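PDB 3F8T: predicted ATPase involved in replication control, Cdc46/Mcm family from Methanopyrus kandleri AV19, which probably binds ATP and single-stranded DNA, as a homolog of the MCM replicative DNA helicases. Local coordinates for residues P411-T416 / A461-R466. The protein carries 2 engineered substitutions. Numbering follows the deposited sequence.
Engineered in segment 411-416: Ala412 (natural residue Lys).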
loop_
_atom_site.group_PDB
_atom_site.type_symbol
_atom_site.label_atom_id
_atom_site.label_comp_id
_atom_site.label_asym_id
_atom_site.label_seq_id
_atom_site.Cartn_x
_atom_site.Cartn_y
_atom_site.Cartn_z
ATOM N N PRO A 411 -0.415 7.108 -12.215
ATOM C CA PRO A 411 -1.028 5.809 -11.934
ATOM C C PRO A 411 -1.472 5.094 -13.199
ATOM O O PRO A 411 -1.512 3.860 -13.225
ATOM C CB PRO A 411 -2.248 6.161 -11.073
ATOM C CG PRO A 411 -2.588 7.586 -11.460
ATOM C CD PRO A 411 -1.248 8.229 -11.727
ATOM N N ALA A 412 -1.782 5.849 -14.247
ATOM C CA ALA A 412 -2.470 5.254 -15.387
ATOM C C ALA A 412 -1.949 5.683 -16.755
ATOM O O ALA A 412 -2.697 6.299 -17.526
ATOM C CB ALA A 412 -3.991 5.520 -15.267
ATOM N N PRO A 413 -0.676 5.346 -17.087
ATOM C CA PRO A 413 -0.223 5.706 -18.427
ATOM C C PRO A 413 -0.937 4.847 -19.462
ATOM O O PRO A 413 -1.366 3.740 -19.142
ATOM C CB PRO A 413 1.269 5.358 -18.435
ATOM C CG PRO A 413 1.598 4.841 -17.094
ATOM C CD PRO A 413 0.342 4.593 -16.330
ATOM N N GLU A 414 -1.054 5.370 -20.682
ATOM C CA GLU A 414 -1.792 4.705 -21.756
ATOM C C GLU A 414 -0.952 4.636 -23.024
ATOM O O GLU A 414 -0.165 5.530 -23.316
ATOM C CB GLU A 414 -3.131 5.435 -22.038
ATOM C CG GLU A 414 -4.116 5.521 -20.842
ATOM C CD GLU A 414 -4.766 4.191 -20.443
ATOM O OE1 GLU A 414 -4.618 3.182 -21.168
ATOM O OE2 GLU A 414 -5.446 4.155 -19.391
ATOM N N LEU A 415 -1.123 3.548 -23.772
ATOM C CA LEU A 415 -0.481 3.406 -25.072
ATOM C C LEU A 415 -0.779 4.570 -26.005
ATOM O O LEU A 415 -1.947 4.929 -26.179
ATOM C CB LEU A 415 -1.004 2.144 -25.756
ATOM C CG LEU A 415 -0.749 0.803 -25.076
ATOM C CD1 LEU A 415 -1.572 -0.312 -25.785
ATOM C CD2 LEU A 415 0.749 0.541 -25.115
ATOM N N THR A 416 0.270 5.136 -26.604
ATOM C CA THR A 416 0.115 5.953 -27.803
ATOM C C THR A 416 -0.227 5.029 -28.964
ATOM O O THR A 416 -0.040 3.804 -28.892
ATOM C CB THR A 416 1.376 6.767 -28.182
ATOM O OG1 THR A 416 2.424 5.893 -28.630
ATOM C CG2 THR A 416 1.860 7.635 -27.026
ATOM N N ALA A 461 4.756 0.237 -16.700
ATOM C CA ALA A 461 5.700 0.418 -15.596
ATOM C C ALA A 461 6.914 1.243 -16.000
ATOM O O ALA A 461 7.340 2.151 -15.259
ATOM C CB ALA A 461 6.128 -0.936 -15.013
ATOM N N HIS A 462 7.458 0.975 -17.192
ATOM C CA HIS A 462 8.601 1.742 -17.649
ATOM C C HIS A 462 8.209 3.208 -17.927
ATOM O O HIS A 462 8.991 4.125 -17.668
ATOM C CB HIS A 462 9.287 1.110 -18.859
ATOM C CG HIS A 462 10.540 1.828 -19.253
ATOM N ND1 HIS A 462 11.682 1.806 -18.478
ATOM C CD2 HIS A 462 10.813 2.637 -20.301
ATOM C CE1 HIS A 462 12.616 2.548 -19.050
ATOM N NE2 HIS A 462 12.114 3.066 -20.155
ATOM N N ALA A 463 6.997 3.433 -18.437
ATOM C CA ALA A 463 6.532 4.813 -18.645
ATOM C C ALA A 463 6.415 5.546 -17.297
ATOM O O ALA A 463 6.805 6.714 -17.182
ATOM C CB ALA A 463 5.208 4.840 -19.427
ATOM N N ARG A 464 5.911 4.869 -16.263
ATOM C CA ARG A 464 5.911 5.472 -14.911
ATOM C C ARG A 464 7.325 5.845 -14.454
ATOM O O ARG A 464 7.545 6.897 -13.830
ATOM C CB ARG A 464 5.240 4.542 -13.882
ATOM C CG ARG A 464 3.756 4.338 -14.167
ATOM C CD ARG A 464 2.971 3.688 -13.022
ATOM N NE ARG A 464 3.030 2.258 -13.211
ATOM C CZ ARG A 464 2.096 1.516 -13.774
ATOM N NH1 ARG A 464 0.936 2.026 -14.169
ATOM N NH2 ARG A 464 2.325 0.235 -13.897
ATOM N N MET A 465 8.286 4.979 -14.782
ATOM C CA MET A 465 9.691 5.174 -14.419
ATOM C C MET A 465 10.307 6.400 -15.094
ATOM O O MET A 465 11.315 6.947 -14.612
ATOM C CB MET A 465 10.476 3.928 -14.816
ATOM C CG MET A 465 11.735 3.682 -14.054
ATOM S SD MET A 465 12.381 2.085 -14.613
ATOM C CE MET A 465 11.869 0.987 -13.326
ATOM N N ARG A 466 9.714 6.811 -16.216
ATOM C CA ARG A 466 10.133 8.008 -16.952
ATOM C C ARG A 466 9.268 9.199 -16.562
ATOM O O ARG A 466 9.341 10.262 -17.205
ATOM C CB ARG A 466 9.969 7.792 -18.466
ATOM C CG ARG A 466 10.887 6.785 -19.117
ATOM C CD ARG A 466 10.773 6.848 -20.649
ATOM N NE ARG A 466 9.433 6.499 -21.135
ATOM C CZ ARG A 466 8.520 7.380 -21.541
ATOM N NH1 ARG A 466 8.796 8.680 -21.550
ATOM N NH2 ARG A 466 7.327 6.963 -21.944
#
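Within the helical AAA-lid domain of this MCM homolog, the linker between helices 396-409 and 417-439 packs against the C-terminal part of helix 449-465, with Pro413 set against Ala463 and Arg464. Within this linker, strand 414-415 pairs in parallel with strand 470-471, and Thr416 is the N-cap of the helix that follows. Pro413 lies nearest Ala463 in the backbone register, their CA atoms 6.8 Å apart, with its CB directed toward the helix. This CB meets the methyl of Ala463 at 4.1 Å, and Val471 of the partner strand touches both side chains. The other part of the ring lies against Arg464: Pro413 CG is 3.7 Å from Arg464 CG, and Pro413 CD comes within 3.4 Å of Arg464 NH1. The two side chains cross at about a right angle. Arg464 CG stands anti to its own carbonyl carbon (chi1 -65°), and a bend at chi3 (-89°) swings the guanidinium past the proline toward the start of the linker. A glycine in place of Pro413 would probably strip the Ala463 methyl and Arg464 CG of the ring that covers them here and give the linker more freedom to flex. The stronger polar partners of the guanidinium come from the P-loop domain side of the chain, where NE donates to Phe230 O and NH1 forms a salt bridge with Glu238. These bonds tie the lid helix to the region following helix 219-229 and probably fix the rotation of the group. Across to the linker NH1 adds a weak hydrogen bond, reaching Pro411 O at 3.2 Å with a strongly bent N-H...O angle of 122°.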